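Local coordinates for protein Alpha/beta hydrolase (Enterobacter asburiae, PDB 6KMO) that is an esterase or lipase of the alpha/beta hydrolase fold, probably hydrolysing carboxylic ester bonds through a serine nucleophile, at residues 86-91 / 133-138; 101-106 / 172-177. The protein carries 2 engineered substitutions. One frame throughout, in Å; residues are numbered along the deposited sequence.

Overall arrangement
Both contacts belong to one mixed eight-stranded sheet, the core of an alpha/beta hydrolase, and their centres lie about 10 Å apart. Contact 1 pairs strand 83-92 with strand 132-136 in antiparallel fashion; contact 2 pairs strand 99-105 with strand 174-179 in parallel. Strands 132-136 and 99-105 are themselves neighbours, linked by a probable hydrogen bond from V134 N to F102 O (2.8 Å), so the four strands are consecutive in the sheet. Along the chain the segments alternate, 86-91, 101-106, 133-138, 172-177, with helix 115-129 and helix 148-163 among the connections. Contact 2 leads toward G178, S180 and G182, whose pattern is consistent with a nucleophile elbow, S180 then being the probable nucleophile.

Contact 1 of 2, residues 86-91 / 133-138; sequences KLKIVK and AVYVDY
The Y135 ring has D137 CG at its edge, in the ring plane, while CB of K88 approaches obliquely, beside CD2; F115 of helix 115-129 meets the ring edge to face. Y135 takes CG anti to its backbone N (chi1 163°), and its OH donates to D137 OD1 at 2.7 Å, which accepts on the lone pair turned away from OD2. K88 starts alongside Y135, its CB 3.9 Å from CD2, then bends at chi2 and chi3 and leads off.

Beneath these side chains, strands 86-91 and 133-136 form an antiparallel ladder. K88 and Y135 exchange N-H and C=O in both directions, as do V90 and A133; at the end D137 N reaches K86 O at 2.9 Å, nearly along the C=O axis. On the face of L87, I89, V134 and V136, L87 splits its methyls, CD1 lying 4.0 Å from V134 CG1 and CD2 beside V136 CG2.

D137 centres an inverse gamma turn, and a water joins its O to K86 N. The hydrogen bond from the tyrosine two residues earlier probably limits the rotation of the D137 carboxylate, and K86 NZ, 5.1 Å from OD2, may favour its charged form.

Contact 2 of 2, residues 101-106 / 172-177; sequences AFMFFH and SRLGLV
Five backbone hydrogen bonds join segments 101-106 and 172-177 in parallel register, A101 beside L174 through F104 beside V177. Each strand donates in turn: A101 N to R173 O, G175 N to A101 O, M103 N to G175 O, V177 N to M103 O and F105 N to V177 O. The first is almost straight at 173° and runs nearly along the C=O axis. That from M103 N differs in coming from above the carbonyl plane of G175, 37° out of it. CA-H groups of L174, F102 and F104 add contacts to carbonyls of this ladder, F102 CA lying 3.2 Å from G175 O.

These are two central parallel strands of the alpha/beta hydrolase sheet, with helices against both faces. Strand 174-179 runs on toward G178, S180 and G182, whose pattern is consistent with a nucleophile elbow; the F105 side chain touches residues of that pattern.

Apolar contacts form on both faces. On that of F102, F104 and V177, the valine serves both phenylalanines: CG2 meets F102 CD1 obliquely at 3.5 Å, and CG1 lies 4.0 Å from F104 CD1. F102 holds CG in the crowded position between N and the carbonyl carbon (chi1 56°), with CD1 against the valine. Helix 115-129 packs against both side chains, with L125 and V126 on F102 and I122 on F104. G175 sits beside F102, their CA atoms 4.1 Å apart, the closest spacing in the register.

On the face of A101, M103, L174 and L176, the methionine is bent at chi2 and chi3; its CG lies alongside L176 CD2 at 3.7 Å and its SD lies 4.0 Å from L174 CD1, the two side chains crossing obliquely. The same L176 CD2 meets F105 CE2 obliquely at 4.1 Å. Helix 148-163 lies over M103 and F105, and helix 181-195 packs against F105 and L176.

Contact 1 of 2, residues 86-91 / 133-138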
ATOM      1  N   LYS A  86       0.277 -31.038 -10.430  1.00 11.08           N
ATOM      2  CA  LYS A  86       0.339 -30.194 -11.615  1.00 10.97           C
ATOM      3  C   LYS A  86       0.711 -28.760 -11.255  1.00  9.62           C
ATOM      4  O   LYS A  86       0.119 -28.163 -10.347  1.00 10.04           O
ATOM      5  CB  LYS A  86      -0.989 -30.186 -12.352  1.00 13.21           C
ATOM      6  CG  LYS A  86      -0.878 -29.617 -13.753  1.00 25.58           C
ATOM      7  CD  LYS A  86      -2.239 -29.340 -14.391  1.00 37.55           C
ATOM      8  CE  LYS A  86      -3.105 -30.601 -14.494  1.00 41.64           C
ATOM      9  NZ  LYS A  86      -3.823 -30.738 -15.805  1.00 44.95           N
ATOM     10  N   LEU A  87       1.674 -28.202 -11.987  1.00  9.71           N
ATOM     11  CA  LEU A  87       2.118 -26.825 -11.846  1.00  7.39           C
ATOM     12  C   LEU A  87       1.824 -26.061 -13.125  1.00 10.29           C
ATOM     13  O   LEU A  87       1.908 -26.603 -14.233  1.00 10.20           O
ATOM     14  CB  LEU A  87       3.620 -26.754 -11.605  1.00  8.67           C
ATOM     15  CG  LEU A  87       4.158 -27.658 -10.512  1.00  9.05           C
ATOM     16  CD1 LEU A  87       5.673 -27.565 -10.408  1.00 10.61           C
ATOM     17  CD2 LEU A  87       3.516 -27.325  -9.158  1.00 10.93           C
ATOM     18  N   LYS A  88       1.499 -24.781 -12.986  1.00  7.77           N
ATOM     19  CA  LYS A  88       1.462 -23.857 -14.108  1.00  7.92           C
ATOM     20  C   LYS A  88       2.502 -22.789 -13.833  1.00  9.33           C
ATOM     21  O   LYS A  88       2.523 -22.219 -12.738  1.00  9.02           O
ATOM     22  CB  LYS A  88       0.082 -23.223 -14.290  1.00  9.13           C
ATOM     23  CG  LYS A  88      -1.018 -24.223 -14.651  1.00 12.16           C
ATOM     24  CD  LYS A  88      -0.841 -24.766 -16.061  1.00 18.26           C
ATOM     25  CE  LYS A  88      -1.596 -23.932 -17.053  1.00 23.04           C
ATOM     26  NZ  LYS A  88      -1.721 -24.614 -18.377  1.00 32.19           N
ATOM     27  N   ILE A  89       3.374 -22.524 -14.800  1.00  8.15           N
ATOM     28  CA  ILE A  89       4.506 -21.624 -14.632  1.00  8.23           C
ATOM     29  C   ILE A  89       4.276 -20.414 -15.520  1.00  8.84           C
ATOM     30  O   ILE A  89       4.031 -20.556 -16.723  1.00 10.25           O
ATOM     31  CB  ILE A  89       5.835 -22.323 -14.958  1.00  9.82           C
ATOM     32  CG1 ILE A  89       6.017 -23.553 -14.062  1.00 13.17           C
ATOM     33  CG2 ILE A  89       7.012 -21.393 -14.755  1.00 10.50           C
ATOM     34  CD1 ILE A  89       5.907 -24.849 -14.763  1.00 17.67           C
ATOM     35  N   VAL A  90       4.316 -19.227 -14.936  1.00  7.83           N
ATOM     36  CA  VAL A  90       4.039 -17.987 -15.654  1.00  7.12           C
ATOM     37  C   VAL A  90       5.272 -17.104 -15.558  1.00  7.69           C
ATOM     38  O   VAL A  90       5.809 -16.892 -14.464  1.00  8.47           O
ATOM     39  CB  VAL A  90       2.795 -17.274 -15.095  1.00  7.79           C
ATOM     40  CG1 VAL A  90       2.463 -16.045 -15.919  1.00  7.51           C
ATOM     41  CG2 VAL A  90       1.599 -18.225 -15.046  1.00  7.51           C
ATOM     42  N   LYS A  91       5.746 -16.613 -16.698  1.00  8.56           N
ATOM     43  CA  LYS A  91       6.938 -15.786 -16.768  1.00  7.73           C
ATOM     44  C   LYS A  91       6.663 -14.534 -17.580  1.00  8.42           C
ATOM     45  O   LYS A  91       5.722 -14.494 -18.380  1.00 10.14           O
ATOM     46  CB  LYS A  91       8.087 -16.570 -17.423  1.00 10.10           C
ATOM     47  CG  LYS A  91       8.506 -17.791 -16.660  1.00  8.77           C
ATOM     48  CD  LYS A  91       9.662 -18.500 -17.355  1.00  9.32           C
ATOM     49  CE  LYS A  91       9.971 -19.807 -16.650  1.00 12.77           C
ATOM     50  NZ  LYS A  91      11.140 -20.510 -17.269  1.00 13.11           N
ATOM     51  N   ALA A 133       6.061 -17.107 -11.630  1.00  6.99           N
ATOM     52  CA  ALA A 133       5.067 -17.674 -10.726  1.00  6.61           C
ATOM     53  C   ALA A 133       4.943 -19.168 -10.960  1.00  6.38           C
ATOM     54  O   ALA A 133       4.898 -19.625 -12.107  1.00  7.33           O
ATOM     55  CB  ALA A 133       3.696 -17.034 -10.951  1.00  8.21           C
ATOM     56  N   VAL A 134       4.846 -19.925  -9.884  1.00  6.21           N
ATOM     57  CA  VAL A 134       4.609 -21.364  -9.946  1.00  6.72           C
ATOM     58  C   VAL A 134       3.283 -21.637  -9.242  1.00  6.56           C
ATOM     59  O   VAL A 134       3.225 -21.795  -8.012  1.00  6.71           O
ATOM     60  CB  VAL A 134       5.751 -22.183  -9.342  1.00  7.02           C
ATOM     61  CG1 VAL A 134       5.492 -23.675  -9.522  1.00  7.01           C
ATOM     62  CG2 VAL A 134       7.085 -21.761  -9.958  1.00  8.39           C
ATOM     63  N   TYR A 135       2.210 -21.671 -10.022  1.00  6.72           N
ATOM     64  CA  TYR A 135       0.885 -22.020  -9.525  1.00  5.92           C
ATOM     65  C   TYR A 135       0.840 -23.503  -9.202  1.00  7.04           C
ATOM     66  O   TYR A 135       1.295 -24.323  -9.999  1.00  6.96           O
ATOM     67  CB  TYR A 135      -0.167 -21.668 -10.608  1.00  6.72           C
ATOM     68  CG  TYR A 135      -1.507 -22.330 -10.406  1.00  6.78           C
ATOM     69  CD1 TYR A 135      -2.545 -21.659  -9.793  1.00  6.64           C
ATOM     70  CD2 TYR A 135      -1.728 -23.638 -10.806  1.00  7.55           C
ATOM     71  CE1 TYR A 135      -3.768 -22.268  -9.565  1.00  6.93           C
ATOM     72  CE2 TYR A 135      -2.939 -24.259 -10.567  1.00  6.38           C
ATOM     73  CZ  TYR A 135      -3.950 -23.571  -9.949  1.00  7.51           C
ATOM     74  OH  TYR A 135      -5.142 -24.190  -9.684  1.00  8.41           O
ATOM     75  N   VAL A 136       0.278 -23.865  -8.047  1.00  5.65           N
ATOM     76  CA  VAL A 136       0.141 -25.256  -7.611  1.00  5.93           C
ATOM     77  C   VAL A 136      -1.329 -25.670  -7.713  1.00  7.30           C
ATOM     78  O   VAL A 136      -2.205 -25.058  -7.095  1.00  7.06           O
ATOM     79  CB  VAL A 136       0.644 -25.435  -6.168  1.00  7.11           C
ATOM     80  CG1 VAL A 136       0.485 -26.892  -5.711  1.00  8.89           C
ATOM     81  CG2 VAL A 136       2.086 -25.010  -6.055  1.00  7.78           C
ATOM     82  N   ASP A 137      -1.609 -26.739  -8.460  1.00  7.79           N
ATOM     83  CA  ASP A 137      -2.994 -27.194  -8.648  1.00  7.07           C
ATOM     84  C   ASP A 137      -3.395 -28.130  -7.505  1.00  8.06           C
ATOM     85  O   ASP A 137      -3.493 -29.340  -7.646  1.00  9.89           O
ATOM     86  CB  ASP A 137      -3.157 -27.870 -10.008  1.00  8.22           C
ATOM     87  CG  ASP A 137      -4.589 -27.823 -10.533  1.00 13.52           C
ATOM     88  OD1 ASP A 137      -5.307 -26.802 -10.357  1.00 11.97           O
ATOM     89  OD2 ASP A 137      -5.004 -28.814 -11.182  1.00 18.32           O
ATOM     90  N   TYR A 138      -3.609 -27.546  -6.332  1.00  7.42           N
ATOM     91  CA  TYR A 138      -3.934 -28.352  -5.156  1.00  8.01           C
ATOM     92  C   TYR A 138      -5.350 -28.921  -5.259  1.00  7.03           C
ATOM     93  O   TYR A 138      -6.214 -28.400  -5.970  1.00  8.04           O
ATOM     94  CB  TYR A 138      -3.745 -27.534  -3.877  1.00  7.41           C
ATOM     95  CG  TYR A 138      -4.595 -26.283  -3.692  1.00  6.25           C
ATOM     96  CD1 TYR A 138      -5.896 -26.374  -3.253  1.00  6.76           C
ATOM     97  CD2 TYR A 138      -4.069 -25.015  -3.910  1.00  6.50           C
ATOM     98  CE1 TYR A 138      -6.657 -25.239  -3.020  1.00  7.19           C
ATOM     99  CE2 TYR A 138      -4.815 -23.879  -3.690  1.00  6.44           C
ATOM    100  CZ  TYR A 138      -6.115 -23.996  -3.241  1.00  6.75           C
ATOM    101  OH  TYR A 138      -6.893 -22.891  -2.999  1.00  5.99           O
TER
HETATM  102  O   HOH W   1      -2.195 -31.416  -9.044  1.00 19.09           O

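Contact 2 of 2, residues 101-106 / 172-177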
ATOM      1  N   ALA A 101      11.648 -16.878  -8.336  1.00  7.71           N
ATOM      2  CA  ALA A 101      10.272 -17.331  -8.462  1.00  7.04           C
ATOM      3  C   ALA A 101       9.487 -17.090  -7.183  1.00  7.40           C
ATOM      4  O   ALA A 101      10.044 -16.907  -6.085  1.00  7.66           O
ATOM      5  CB  ALA A 101      10.204 -18.821  -8.824  1.00  9.63           C
ATOM      6  N   PHE A 102       8.166 -17.131  -7.340  1.00  6.85           N
ATOM      7  CA  PHE A 102       7.259 -17.243  -6.212  1.00  6.12           C
ATOM      8  C   PHE A 102       6.264 -18.364  -6.476  1.00  6.22           C
ATOM      9  O   PHE A 102       5.739 -18.497  -7.587  1.00  6.70           O
ATOM     10  CB  PHE A 102       6.524 -15.934  -5.861  1.00  6.80           C
ATOM     11  CG  PHE A 102       5.738 -15.319  -6.975  1.00  7.65           C
ATOM     12  CD1 PHE A 102       4.375 -15.519  -7.091  1.00  6.65           C
ATOM     13  CD2 PHE A 102       6.350 -14.461  -7.870  1.00  9.12           C
ATOM     14  CE1 PHE A 102       3.652 -14.905  -8.090  1.00  7.28           C
ATOM     15  CE2 PHE A 102       5.626 -13.839  -8.872  1.00  9.20           C
ATOM     16  CZ  PHE A 102       4.278 -14.074  -8.993  1.00  7.61           C
ATOM     17  N   MET A 103       5.996 -19.162  -5.457  1.00  5.33           N
ATOM     18  CA  MET A 103       4.859 -20.071  -5.502  1.00  5.81           C
ATOM     19  C   MET A 103       3.593 -19.229  -5.464  1.00  5.86           C
ATOM     20  O   MET A 103       3.558 -18.161  -4.837  1.00  6.34           O
ATOM     21  CB  MET A 103       4.888 -21.024  -4.308  1.00  6.02           C
ATOM     22  CG  MET A 103       6.235 -21.723  -4.094  1.00  5.74           C
ATOM     23  SD  MET A 103       6.925 -22.710  -5.530  1.00  1.59           S
ATOM     24  CE  MET A 103       5.550 -23.899  -5.726  1.00  9.40           C
ATOM     25  N   PHE A 104       2.558 -19.697  -6.159  1.00  6.17           N
ATOM     26  CA  PHE A 104       1.277 -19.008  -6.176  1.00  5.93           C
ATOM     27  C   PHE A 104       0.174 -19.955  -5.733  1.00  6.09           C
ATOM     28  O   PHE A 104      -0.081 -20.971  -6.395  1.00  6.26           O
ATOM     29  CB  PHE A 104       0.918 -18.370  -7.519  1.00  5.92           C
ATOM     30  CG  PHE A 104      -0.325 -17.535  -7.407  1.00  6.19           C
ATOM     31  CD1 PHE A 104      -0.258 -16.222  -6.985  1.00  6.73           C
ATOM     32  CD2 PHE A 104      -1.572 -18.112  -7.586  1.00  5.85           C
ATOM     33  CE1 PHE A 104      -1.405 -15.481  -6.790  1.00  6.80           C
ATOM     34  CE2 PHE A 104      -2.715 -17.392  -7.384  1.00  6.18           C
ATOM     35  CZ  PHE A 104      -2.640 -16.065  -6.987  1.00  6.00           C
ATOM     36  N   PHE A 105      -0.484 -19.607  -4.619  1.00  4.62           N
ATOM     37  CA  PHE A 105      -1.552 -20.381  -4.006  1.00  5.32           C
ATOM     38  C   PHE A 105      -2.854 -19.623  -4.229  1.00  5.43           C
ATOM     39  O   PHE A 105      -3.047 -18.531  -3.692  1.00  5.59           O
ATOM     40  CB  PHE A 105      -1.240 -20.587  -2.522  1.00  5.49           C
ATOM     41  CG  PHE A 105       0.116 -21.191  -2.268  1.00  5.47           C
ATOM     42  CD1 PHE A 105       0.574 -22.265  -3.018  1.00  6.75           C
ATOM     43  CD2 PHE A 105       0.922 -20.698  -1.273  1.00  6.60           C
ATOM     44  CE1 PHE A 105       1.824 -22.815  -2.784  1.00  7.56           C
ATOM     45  CE2 PHE A 105       2.168 -21.250  -1.032  1.00  7.06           C
ATOM     46  CZ  PHE A 105       2.623 -22.316  -1.807  1.00  6.94           C
ATOM     47  N   HIS A 106      -3.745 -20.202  -5.023  1.00  6.01           N
ATOM     48  CA  HIS A 106      -4.982 -19.533  -5.384  1.00  5.00           C
ATOM     49  C   HIS A 106      -5.989 -19.557  -4.239  1.00  5.92           C
ATOM     50  O   HIS A 106      -5.944 -20.397  -3.342  1.00  6.01           O
ATOM     51  CB  HIS A 106      -5.574 -20.132  -6.657  1.00  5.78           C
ATOM     52  CG  HIS A 106      -6.245 -21.464  -6.491  1.00  5.61           C
ATOM     53  ND1 HIS A 106      -7.535 -21.578  -6.021  1.00  6.23           N
ATOM     54  CD2 HIS A 106      -5.848 -22.718  -6.806  1.00  6.22           C
ATOM     55  CE1 HIS A 106      -7.894 -22.847  -6.032  1.00  6.20           C
ATOM     56  NE2 HIS A 106      -6.888 -23.561  -6.499  1.00  6.72           N
ATOM     57  N   SER A 172      16.667 -21.010  -5.040  1.00  9.45           N
ATOM     58  CA  SER A 172      17.177 -20.414  -3.819  1.00  9.99           C
ATOM     59  C   SER A 172      16.631 -19.016  -3.571  1.00 10.66           C
ATOM     60  O   SER A 172      16.826 -18.483  -2.470  1.00 11.05           O
ATOM     61  CB  SER A 172      18.716 -20.364  -3.840  1.00 11.82           C
ATOM     62  OG  SER A 172      19.222 -19.299  -4.626  1.00 12.87           O
ATOM     63  N   ARG A 173      15.967 -18.412  -4.559  1.00  8.88           N
ATOM     64  CA  ARG A 173      15.351 -17.085  -4.433  1.00  7.84           C
ATOM     65  C   ARG A 173      13.859 -17.285  -4.668  1.00  7.37           C
ATOM     66  O   ARG A 173      13.358 -17.096  -5.782  1.00  8.50           O
ATOM     67  CB  ARG A 173      15.947 -16.141  -5.413  1.00  9.23           C
ATOM     68  CG  ARG A 173      17.423 -15.871  -5.152  1.00 10.27           C
ATOM     69  CD  ARG A 173      17.938 -14.765  -6.012  1.00 13.22           C
ATOM     70  NE  ARG A 173      18.136 -15.175  -7.398  1.00 11.97           N
ATOM     71  CZ  ARG A 173      17.859 -14.429  -8.469  1.00 14.90           C
ATOM     72  NH1 ARG A 173      17.324 -13.220  -8.370  1.00 15.68           N
ATOM     73  NH2 ARG A 173      18.117 -14.903  -9.667  1.00 16.26           N
ATOM     74  N   LEU A 174      13.149 -17.634  -3.592  1.00  7.42           N
ATOM     75  CA  LEU A 174      11.800 -18.192  -3.681  1.00  7.26           C
ATOM     76  C   LEU A 174      10.858 -17.473  -2.729  1.00  7.38           C
ATOM     77  O   LEU A 174      11.087 -17.424  -1.512  1.00  8.46           O
ATOM     78  CB  LEU A 174      11.823 -19.682  -3.344  1.00  7.36           C
ATOM     79  CG  LEU A 174      10.533 -20.456  -3.575  1.00  8.55           C
ATOM     80  CD1 LEU A 174      10.070 -20.351  -5.010  1.00  8.87           C
ATOM     81  CD2 LEU A 174      10.763 -21.921  -3.208  1.00 11.64           C
ATOM     82  N   GLY A 175       9.774 -16.941  -3.276  1.00  6.55           N
ATOM     83  CA  GLY A 175       8.727 -16.324  -2.493  1.00  6.41           C
ATOM     84  C   GLY A 175       7.481 -17.198  -2.431  1.00  6.27           C
ATOM     85  O   GLY A 175       7.356 -18.202  -3.123  1.00  6.88           O
ATOM     86  N   LEU A 176       6.535 -16.764  -1.596  1.00  5.91           N
ATOM     87  CA  LEU A 176       5.240 -17.410  -1.450  1.00  6.24           C
ATOM     88  C   LEU A 176       4.175 -16.338  -1.561  1.00  6.72           C
ATOM     89  O   LEU A 176       4.207 -15.365  -0.804  1.00  6.37           O
ATOM     90  CB  LEU A 176       5.126 -18.098  -0.085  1.00  5.60           C
ATOM     91  CG  LEU A 176       6.154 -19.170   0.266  1.00  5.94           C
ATOM     92  CD1 LEU A 176       5.940 -19.677   1.684  1.00  6.33           C
ATOM     93  CD2 LEU A 176       6.118 -20.331  -0.709  1.00  7.00           C
ATOM     94  N   VAL A 177       3.232 -16.517  -2.481  1.00  5.36           N
ATOM     95  CA  VAL A 177       2.195 -15.521  -2.753  1.00  5.39           C
ATOM     96  C   VAL A 177       0.852 -16.220  -2.865  1.00  4.03           C
ATOM     97  O   VAL A 177       0.739 -17.297  -3.461  1.00  5.47           O
ATOM     98  CB  VAL A 177       2.489 -14.763  -4.063  1.00  4.92           C
ATOM     99  CG1 VAL A 177       1.393 -13.749  -4.367  1.00  7.11           C
ATOM    100  CG2 VAL A 177       3.859 -14.064  -4.004  1.00  6.79           C
TER